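Local coordinates for protein aminotransferase AspB (PDB 3EZS) that probably transfers amino groups between amino acids and keto acids with the help of pyridoxal 5'-phosphate, as class I and II aminotransferases do, at residues 76-84 with 209-220; 322-332 with 364-372. All blocks are in the same frame, centred on the assembly; numbering follows the deposited sequence. Where two conformers were deposited one is given.

Interaction 1. Residues 76-84 with 209-220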
loop_
_atom_site.group_PDB
_atom_site.type_symbol
_atom_site.label_atom_id
_atom_site.label_comp_id
_atom_site.label_asym_id
_atom_site.label_seq_id
_atom_site.Cartn_x
_atom_site.Cartn_y
_atom_site.Cartn_z
ATOM N N PHE A 76 7.083 -3.420 26.256
ATOM C CA PHE A 76 7.855 -2.243 26.674
ATOM C C PHE A 76 7.372 -1.563 27.946
ATOM O O PHE A 76 7.945 -0.545 28.341
ATOM C CB PHE A 76 7.940 -1.227 25.513
ATOM C CG PHE A 76 8.505 -1.813 24.250
ATOM C CD1 PHE A 76 9.870 -2.054 24.139
ATOM C CD2 PHE A 76 7.674 -2.137 23.173
ATOM C CE1 PHE A 76 10.402 -2.601 22.993
ATOM C CE2 PHE A 76 8.192 -2.688 22.011
ATOM C CZ PHE A 76 9.560 -2.924 21.920
ATOM N N LYS A 77 6.331 -2.111 28.573
ATOM C CA LYS A 77 5.745 -1.557 29.815
ATOM C C LYS A 77 5.219 -0.130 29.658
ATOM O O LYS A 77 5.226 0.656 30.605
ATOM C CB LYS A 77 6.757 -1.622 30.970
ATOM C CG LYS A 77 7.511 -2.952 31.104
ATOM C CD LYS A 77 6.574 -4.141 31.154
ATOM N N ILE A 78 4.785 0.206 28.452
ATOM C CA ILE A 78 4.243 1.521 28.150
ATOM C C ILE A 78 2.811 1.306 27.679
ATOM O O ILE A 78 2.548 0.413 26.877
ATOM C CB ILE A 78 5.050 2.222 27.047
ATOM C CG1 ILE A 78 6.391 2.698 27.597
ATOM C CG2 ILE A 78 4.309 3.421 26.499
ATOM C CD1 ILE A 78 7.333 3.193 26.518
ATOM N N GLU A 79 1.887 2.121 28.181
ATOM C CA GLU A 79 0.493 2.024 27.789
ATOM C C GLU A 79 0.219 3.139 26.821
ATOM O O GLU A 79 0.024 4.283 27.213
ATOM C CB GLU A 79 -0.413 2.109 29.012
ATOM C CG GLU A 79 -1.860 1.757 28.724
ATOM C CD GLU A 79 -2.588 1.199 29.950
ATOM O OE1 GLU A 79 -2.223 1.553 31.097
ATOM O OE2 GLU A 79 -3.524 0.389 29.754
ATOM N N LEU A 80 0.240 2.805 25.543
ATOM C CA LEU A 80 -0.018 3.772 24.509
ATOM C C LEU A 80 -1.485 4.144 24.487
ATOM O O LEU A 80 -2.363 3.289 24.636
ATOM C CB LEU A 80 0.386 3.233 23.146
ATOM C CG LEU A 80 1.884 3.008 22.898
ATOM C CD1 LEU A 80 2.051 2.218 21.617
ATOM C CD2 LEU A 80 2.694 4.341 22.864
ATOM N N LYS A 81 -1.736 5.442 24.309
ATOM C CA LYS A 81 -3.075 5.975 24.194
ATOM C C LYS A 81 -3.593 5.651 22.786
ATOM O O LYS A 81 -2.812 5.328 21.891
ATOM C CB LYS A 81 -3.061 7.479 24.484
ATOM C CG LYS A 81 -2.627 7.764 25.924
ATOM C CD LYS A 81 -2.378 9.217 26.218
ATOM C CE LYS A 81 -1.921 9.396 27.664
ATOM N NZ LYS A 81 -0.557 8.856 27.918
ATOM N N GLU A 82 -4.901 5.735 22.600
ATOM C CA GLU A 82 -5.515 5.397 21.328
ATOM C C GLU A 82 -5.044 6.186 20.115
ATOM O O GLU A 82 -5.024 5.644 19.025
ATOM C CB GLU A 82 -7.047 5.452 21.451
ATOM C CG GLU A 82 -7.614 4.372 22.409
ATOM C CD GLU A 82 -9.138 4.426 22.552
ATOM O OE1 GLU A 82 -9.796 5.272 21.897
ATOM O OE2 GLU A 82 -9.677 3.625 23.345
ATOM N N ASN A 83 -4.681 7.450 20.301
ATOM C CA ASN A 83 -4.179 8.273 19.196
ATOM C C ASN A 83 -2.635 8.238 19.093
ATOM O O ASN A 83 -2.037 9.005 18.323
ATOM C CB ASN A 83 -4.739 9.716 19.265
ATOM C CG ASN A 83 -4.428 10.426 20.586
ATOM O OD1 ASN A 83 -3.892 9.830 21.519
ATOM N ND2 ASN A 83 -4.779 11.706 20.667
ATOM N N GLU A 84 -2.001 7.329 19.836
ATOM C CA GLU A 84 -0.539 7.181 19.830
ATOM C C GLU A 84 -0.030 5.944 19.071
ATOM O O GLU A 84 1.152 5.607 19.143
ATOM C CB GLU A 84 0.003 7.215 21.269
ATOM C CG GLU A 84 -0.025 8.618 21.820
ATOM C CD GLU A 84 0.344 8.733 23.274
ATOM O OE1 GLU A 84 0.390 7.698 23.975
ATOM O OE2 GLU A 84 0.552 9.893 23.710
ATOM N N LEU A 209 10.739 4.818 22.705
ATOM C CA LEU A 209 9.657 5.424 23.516
ATOM C C LEU A 209 9.917 5.253 25.019
ATOM O O LEU A 209 9.415 6.052 25.848
ATOM C CB LEU A 209 8.258 4.923 23.121
ATOM C CG LEU A 209 7.783 5.142 21.672
ATOM C CD1 LEU A 209 6.261 4.937 21.560
ATOM C CD2 LEU A 209 8.151 6.530 21.155
ATOM N N GLU A 210 10.707 4.248 25.388
ATOM C CA GLU A 210 11.110 4.096 26.802
ATOM C C GLU A 210 12.056 5.243 27.202
ATOM O O GLU A 210 12.027 5.728 28.331
ATOM C CB GLU A 210 11.824 2.773 27.045
ATOM C CG GLU A 210 11.006 1.531 26.773
ATOM C CD GLU A 210 11.805 0.254 27.097
ATOM O OE1 GLU A 210 12.209 0.110 28.252
ATOM O OE2 GLU A 210 12.015 -0.606 26.211
ATOM N N ALA A 211 12.913 5.648 26.268
ATOM C CA ALA A 211 13.829 6.762 26.489
ATOM C C ALA A 211 13.029 8.045 26.701
ATOM O O ALA A 211 13.380 8.899 27.519
ATOM C CB ALA A 211 14.798 6.898 25.283
ATOM N N CYS A 212 11.945 8.163 25.946
ATOM C CA CYS A 212 11.053 9.292 26.043
ATOM C C CYS A 212 10.474 9.439 27.437
ATOM O O CYS A 212 10.424 10.543 27.970
ATOM C CB CYS A 212 9.926 9.172 25.009
ATOM S SG CYS A 212 10.393 9.637 23.321
HETATM N N MSE A 213 10.028 8.327 28.012
HETATM C CA MSE A 213 9.459 8.315 29.350
HETATM C C MSE A 213 10.489 8.805 30.375
HETATM O O MSE A 213 10.145 9.554 31.290
HETATM C CB MSE A 213 9.010 6.913 29.751
HETATM C CG MSE A 213 7.972 6.262 28.863
HETATM SE SE MSE A 213 6.330 7.230 28.674
HETATM C CE MSE A 213 5.728 7.186 30.530
ATOM N N LEU A 214 11.743 8.391 30.204
ATOM C CA LEU A 214 12.828 8.757 31.125
ATOM C C LEU A 214 13.495 10.101 30.835
ATOM O O LEU A 214 14.309 10.548 31.637
ATOM C CB LEU A 214 13.915 7.666 31.135
ATOM C CG LEU A 214 13.506 6.312 31.719
ATOM C CD1 LEU A 214 14.526 5.265 31.360
ATOM C CD2 LEU A 214 13.307 6.405 33.240
ATOM N N ALA A 215 13.171 10.730 29.706
ATOM C CA ALA A 215 13.751 12.024 29.330
ATOM C C ALA A 215 12.750 13.153 29.494
ATOM O O ALA A 215 12.963 14.227 28.936
ATOM C CB ALA A 215 14.232 11.987 27.878
ATOM N N GLY A 216 11.665 12.922 30.240
ATOM C CA GLY A 216 10.619 13.929 30.427
ATOM C C GLY A 216 9.777 14.228 29.181
ATOM O O GLY A 216 9.247 15.331 29.041
ATOM N N ASN A 217 9.635 13.245 28.293
ATOM C CA ASN A 217 8.909 13.412 27.034
ATOM C C ASN A 217 7.857 12.311 26.865
ATOM O O ASN A 217 7.794 11.608 25.856
ATOM C CB ASN A 217 9.903 13.420 25.858
ATOM C CG ASN A 217 9.238 13.724 24.544
ATOM O OD1 ASN A 217 8.285 14.502 24.481
ATOM N ND2 ASN A 217 9.732 13.105 23.478
ATOM N N GLU A 218 6.995 12.236 27.868
ATOM C CA GLU A 218 5.937 11.248 27.988
ATOM C C GLU A 218 4.848 11.363 26.905
ATOM O O GLU A 218 4.092 10.416 26.681
ATOM C CB GLU A 218 5.365 11.366 29.405
ATOM C CG GLU A 218 4.366 10.304 29.804
ATOM N N ALA A 219 4.774 12.506 26.230
ATOM C CA ALA A 219 3.840 12.712 25.101
ATOM C C ALA A 219 4.449 12.263 23.767
ATOM O O ALA A 219 3.756 12.246 22.735
ATOM C CB ALA A 219 3.401 14.180 25.005
ATOM N N PHE A 220 5.735 11.899 23.799
ATOM C CA PHE A 220 6.468 11.418 22.628
ATOM C C PHE A 220 6.580 12.464 21.517
ATOM O O PHE A 220 6.588 12.115 20.338
ATOM C CB PHE A 220 5.854 10.120 22.078
ATOM C CG PHE A 220 5.528 9.109 23.135
ATOM C CD1 PHE A 220 6.539 8.575 23.934
ATOM C CD2 PHE A 220 4.215 8.662 23.314
ATOM C CE1 PHE A 220 6.249 7.632 24.933
ATOM C CE2 PHE A 220 3.915 7.704 24.298
ATOM C CZ PHE A 220 4.951 7.195 25.116
HETATM O O HOH W 1 1.269 11.828 22.105
#

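Interaction 2. Residues 322-332 with 364-372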
loop_
_atom_site.group_PDB
_atom_site.type_symbol
_atom_site.label_atom_id
_atom_site.label_comp_id
_atom_site.label_asym_id
_atom_site.label_seq_id
_atom_site.Cartn_x
_atom_site.Cartn_y
_atom_site.Cartn_z
ATOM N N PHE A 322 35.660 -12.192 -0.897
ATOM C CA PHE A 322 35.366 -13.276 0.035
ATOM C C PHE A 322 34.083 -13.984 -0.395
ATOM O O PHE A 322 33.999 -15.200 -0.344
ATOM C CB PHE A 322 35.231 -12.726 1.465
ATOM C CG PHE A 322 35.090 -13.786 2.530
ATOM C CD1 PHE A 322 36.205 -14.378 3.087
ATOM C CD2 PHE A 322 33.843 -14.162 2.999
ATOM C CE1 PHE A 322 36.079 -15.353 4.075
ATOM C CE2 PHE A 322 33.710 -15.113 3.994
ATOM C CZ PHE A 322 34.838 -15.725 4.525
ATOM N N ALA A 323 33.089 -13.209 -0.820
ATOM C CA ALA A 323 31.814 -13.777 -1.276
ATOM C C ALA A 323 32.030 -14.685 -2.478
ATOM O O ALA A 323 31.451 -15.758 -2.520
ATOM C CB ALA A 323 30.784 -12.682 -1.618
ATOM N N LYS A 324 32.857 -14.238 -3.434
ATOM C CA LYS A 324 33.168 -14.984 -4.660
ATOM C C LYS A 324 33.853 -16.288 -4.354
ATOM O O LYS A 324 33.452 -17.322 -4.870
ATOM C CB LYS A 324 34.038 -14.151 -5.633
ATOM C CG LYS A 324 33.255 -13.327 -6.666
ATOM C CD LYS A 324 33.969 -12.040 -7.139
ATOM C CE LYS A 324 35.418 -12.200 -7.562
ATOM N NZ LYS A 324 36.091 -10.867 -7.749
ATOM N N THR A 325 34.899 -16.220 -3.535
ATOM C CA THR A 325 35.660 -17.399 -3.127
ATOM C C THR A 325 34.787 -18.430 -2.415
ATOM O O THR A 325 34.843 -19.626 -2.738
ATOM C CB THR A 325 36.849 -17.028 -2.189
ATOM O OG1 THR A 325 37.700 -16.106 -2.864
ATOM C CG2 THR A 325 37.679 -18.276 -1.821
ATOM N N LEU A 326 33.979 -17.975 -1.457
ATOM C CA LEU A 326 33.139 -18.890 -0.700
ATOM C C LEU A 326 32.083 -19.571 -1.594
ATOM O O LEU A 326 31.820 -20.761 -1.457
ATOM C CB LEU A 326 32.490 -18.138 0.470
ATOM C CG LEU A 326 31.777 -18.956 1.543
ATOM C CD1 LEU A 326 32.732 -19.831 2.319
ATOM C CD2 LEU A 326 31.047 -18.016 2.475
ATOM N N TYR A 327 31.489 -18.812 -2.501
ATOM C CA TYR A 327 30.477 -19.357 -3.386
ATOM C C TYR A 327 31.077 -20.337 -4.396
ATOM O O TYR A 327 30.522 -21.411 -4.646
ATOM C CB TYR A 327 29.770 -18.230 -4.109
ATOM C CG TYR A 327 28.634 -18.685 -4.974
ATOM C CD1 TYR A 327 27.487 -19.237 -4.403
ATOM C CD2 TYR A 327 28.666 -18.514 -6.354
ATOM C CE1 TYR A 327 26.420 -19.649 -5.191
ATOM C CE2 TYR A 327 27.603 -18.922 -7.150
ATOM C CZ TYR A 327 26.480 -19.478 -6.560
ATOM O OH TYR A 327 25.419 -19.874 -7.337
ATOM N N GLN A 328 32.194 -19.947 -4.990
ATOM C CA GLN A 328 32.916 -20.773 -5.943
ATOM C C GLN A 328 33.296 -22.128 -5.360
ATOM O O GLN A 328 33.054 -23.158 -5.967
ATOM C CB GLN A 328 34.186 -20.012 -6.338
ATOM C CG GLN A 328 35.245 -20.734 -7.138
ATOM C CD GLN A 328 34.816 -21.057 -8.532
ATOM O OE1 GLN A 328 35.321 -20.462 -9.485
ATOM N NE2 GLN A 328 33.863 -21.985 -8.675
ATOM N N ASN A 329 33.893 -22.106 -4.179
ATOM C CA ASN A 329 34.385 -23.299 -3.521
ATOM C C ASN A 329 33.407 -24.090 -2.644
ATOM O O ASN A 329 33.510 -25.317 -2.563
ATOM C CB ASN A 329 35.575 -22.924 -2.648
ATOM C CG ASN A 329 36.764 -22.443 -3.452
ATOM O OD1 ASN A 329 37.195 -23.091 -4.390
ATOM N ND2 ASN A 329 37.326 -21.327 -3.045
ATOM N N GLU A 330 32.498 -23.392 -1.968
ATOM C CA GLU A 330 31.583 -24.044 -1.043
ATOM C C GLU A 330 30.108 -23.946 -1.365
ATOM O O GLU A 330 29.308 -24.624 -0.723
ATOM C CB GLU A 330 31.800 -23.464 0.361
ATOM C CG GLU A 330 33.232 -23.531 0.855
ATOM C CD GLU A 330 33.762 -24.951 0.943
ATOM O OE1 GLU A 330 32.961 -25.892 1.101
ATOM O OE2 GLU A 330 34.991 -25.122 0.846
ATOM N N GLY A 331 29.749 -23.127 -2.349
ATOM C CA GLY A 331 28.351 -22.874 -2.685
ATOM C C GLY A 331 27.615 -22.036 -1.653
ATOM O O GLY A 331 26.397 -21.862 -1.757
ATOM N N ILE A 332 28.338 -21.503 -0.661
ATOM C CA ILE A 332 27.712 -20.723 0.395
ATOM C C ILE A 332 27.596 -19.281 -0.058
ATOM O O ILE A 332 28.598 -18.663 -0.422
ATOM C CB ILE A 332 28.503 -20.812 1.722
ATOM C CG1 ILE A 332 28.500 -22.250 2.260
ATOM C CG2 ILE A 332 27.932 -19.839 2.752
ATOM C CD1 ILE A 332 29.533 -22.517 3.337
ATOM N N PRO A 364 28.139 -25.012 7.796
ATOM C CA PRO A 364 28.511 -23.836 6.995
ATOM C C PRO A 364 29.251 -22.721 7.734
ATOM O O PRO A 364 30.135 -22.095 7.147
ATOM C CB PRO A 364 27.171 -23.307 6.490
ATOM C CG PRO A 364 26.144 -23.992 7.273
ATOM C CD PRO A 364 26.702 -25.295 7.666
ATOM N N LEU A 365 28.909 -22.474 8.995
ATOM C CA LEU A 365 29.581 -21.408 9.746
ATOM C C LEU A 365 31.020 -21.788 10.038
ATOM O O LEU A 365 31.900 -20.931 9.999
ATOM C CB LEU A 365 28.825 -21.052 11.038
ATOM C CG LEU A 365 27.424 -20.433 10.906
ATOM C CD1 LEU A 365 26.807 -20.230 12.288
ATOM C CD2 LEU A 365 27.467 -19.122 10.147
ATOM N N GLU A 366 31.270 -23.065 10.332
ATOM C CA GLU A 366 32.648 -23.538 10.545
ATOM C C GLU A 366 33.499 -23.396 9.276
ATOM O O GLU A 366 34.674 -22.989 9.328
ATOM C CB GLU A 366 32.654 -24.989 11.023
ATOM C CG GLU A 366 32.169 -25.107 12.467
ATOM C CD GLU A 366 32.129 -26.541 13.017
ATOM O OE1 GLU A 366 32.293 -27.527 12.245
ATOM O OE2 GLU A 366 31.938 -26.663 14.254
ATOM N N ILE A 367 32.882 -23.735 8.145
ATOM C CA ILE A 367 33.530 -23.648 6.852
ATOM C C ILE A 367 33.928 -22.200 6.581
ATOM O O ILE A 367 35.077 -21.911 6.225
ATOM C CB ILE A 367 32.604 -24.180 5.742
ATOM C CG1 ILE A 367 32.452 -25.697 5.868
ATOM C CG2 ILE A 367 33.183 -23.892 4.375
ATOM C CD1 ILE A 367 31.394 -26.308 4.943
ATOM N N ILE A 368 32.976 -21.296 6.781
ATOM C CA ILE A 368 33.232 -19.881 6.607
ATOM C C ILE A 368 34.459 -19.458 7.420
ATOM O O ILE A 368 35.351 -18.793 6.888
ATOM C CB ILE A 368 32.000 -19.040 6.995
ATOM C CG1 ILE A 368 30.900 -19.199 5.936
ATOM C CG2 ILE A 368 32.367 -17.522 7.137
ATOM C CD1 ILE A 368 29.504 -18.539 6.308
ATOM N N GLU A 369 34.514 -19.868 8.694
ATOM C CA GLU A 369 35.628 -19.508 9.568
ATOM C C GLU A 369 36.964 -20.018 9.032
ATOM O O GLU A 369 37.949 -19.285 9.092
ATOM C CB GLU A 369 35.377 -19.966 11.017
ATOM C CG GLU A 369 36.512 -19.635 12.044
ATOM C CD GLU A 369 36.719 -18.133 12.314
ATOM O OE1 GLU A 369 36.073 -17.287 11.675
ATOM O OE2 GLU A 369 37.534 -17.786 13.195
ATOM N N THR A 370 37.001 -21.240 8.484
ATOM C CA THR A 370 38.244 -21.767 7.904
ATOM C C THR A 370 38.768 -20.874 6.762
ATOM O O THR A 370 39.963 -20.755 6.588
ATOM C CB THR A 370 38.118 -23.227 7.371
ATOM O OG1 THR A 370 37.191 -23.265 6.281
ATOM C CG2 THR A 370 37.667 -24.221 8.475
ATOM N N TYR A 371 37.887 -20.243 5.989
ATOM C CA TYR A 371 38.343 -19.348 4.895
ATOM C C TYR A 371 38.837 -17.992 5.390
ATOM O O TYR A 371 39.623 -17.315 4.724
ATOM C CB TYR A 371 37.233 -19.127 3.858
ATOM C CG TYR A 371 37.097 -20.280 2.895
ATOM C CD1 TYR A 371 36.388 -21.410 3.238
ATOM C CD2 TYR A 371 37.706 -20.237 1.644
ATOM C CE1 TYR A 371 36.275 -22.486 2.353
ATOM C CE2 TYR A 371 37.600 -21.292 0.755
ATOM C CZ TYR A 371 36.886 -22.414 1.117
ATOM O OH TYR A 371 36.781 -23.455 0.243
ATOM N N ARG A 372 38.386 -17.622 6.573
ATOM C CA ARG A 372 38.667 -16.330 7.152
ATOM C C ARG A 372 39.889 -16.366 8.038
ATOM O O ARG A 372 40.721 -15.464 7.987
ATOM C CB ARG A 372 37.442 -15.933 7.977
ATOM C CG ARG A 372 37.294 -14.475 8.242
ATOM C CD ARG A 372 35.998 -14.211 8.977
ATOM N NE ARG A 372 36.105 -14.675 10.345
ATOM C CZ ARG A 372 36.447 -13.921 11.384
ATOM N NH1 ARG A 372 36.670 -12.618 11.252
ATOM N NH2 ARG A 372 36.533 -14.481 12.587
#

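Interaction 1. Residues 76-84 with 209-220
Ile78 rests its CD1 methyl on the first turn of segment 209-220, 3.6 Å from Leu209 O and 3.9 Å from Met213 CG. Its two branches divide the work: CG1, beside the backbone N at chi1 -74°, carries CD1 to the helix, while CG2 lies 4.1 Å from CZ of Phe220. Two residues further on, Leu80 uses one methyl for two partners. Its CD2 meets CD1 of Leu209 at 3.8 Å, the two leucines crossing at about a right angle, and also touches CE2 of Phe220. The Phe220 ring is thus packed from several directions: CD1 of Leu209 sits over one face, the carbonyl oxygen of Glu218 over the other, and the carboxylate of Glu84 comes to the edge, steeply turned against the ring, with OE1 3.5 Å from CE2. Glu84 reaches there with its chain extended beyond CG (chi2 174°). OE1 also accepts the backbone N-H of Lys81 along a nearly straight bond that arrives from above the carboxylate plane, and OE2 accepts a hydrogen bond from a water that also donates to Ala219 O. Both oxygens are therefore held, and the water forms a polar bridge where no direct hydrogen bond joins the segments. At the other end OE2 of Glu210 lies 3.3 Å from CD1 at the edge of the Phe76 ring, while OE2 accepts its hydrogen bond from Ser207 N. Phe72 of helix 62-76 packs against Phe76, Ile78, Leu80 and Leu209, and Leu209 also touches Val223 and Val225. The arrangement is apolar packing in the large domain of a fold-type I aminotransferase, joining the connection from helix 62-76 to edge strand 85-88 with the helix and turn that lead into strand 223-228 of the seven-stranded sheet.

Interaction 2. Residues 322-332 with 364-372
Tyr371 is the knob of this helix pair: its ring enters a hole formed by Thr325, Leu326, Asn329 and Glu330. CG2 of Thr325 lies 4.0 Å from CE2 of Tyr371, and CD1 of Leu326 meets CD1 of the Tyr371 ring; both approach obliquely, and the Asn329 amide lies nearly parallel to the ring, 19° between planes. At the far end OH of Tyr371 donates to OE2 of Glu330 over 2.5 Å, and OE2 receives it on its anti lone pair, lying at the ring edge with the carboxylate steeply turned against the ring. A bend at chi2 (-60°) folds Glu330 back, so that its CG also rests 3.5 Å from CG2 of Ile367. These helices belong to the small C-terminal domain of the aminotransferase fold, where the axes of segments 322-330 and 364-372 come within 11.0 Å, their directions 125° apart. Ile368 lies across Leu326, its CG1 3.7 Å from CD2, and also packs on Leu352 of strand 349-353. Phe322, swung with CG anti to its backbone N, points the edge of its ring at Ile368 O and sets CE1 against CB of Tyr371. Beyond the helix end, CD1 of Ile332 touches CB of Pro364 at 4.0 Å.

Interactions 1 and 2 lie on opposite sides of the chain's centre, their centres about 45 Å apart and their nearest atoms about 26 Å apart, and they share no helix or strand. Segments 76-84 and 209-220 form the more buried contact, in which an irregular connection meets a short helix and turn beside the seven-stranded sheet. Segments 322-332 and 364-372 are a partly buried pair of helices near the three-stranded sheet. Both rely on aliphatic and aromatic packing with a glutamate beside a ring, but the polar links differ: a water joins the segments in interaction 1, a direct tyrosine-to-glutamate hydrogen bond in interaction 2.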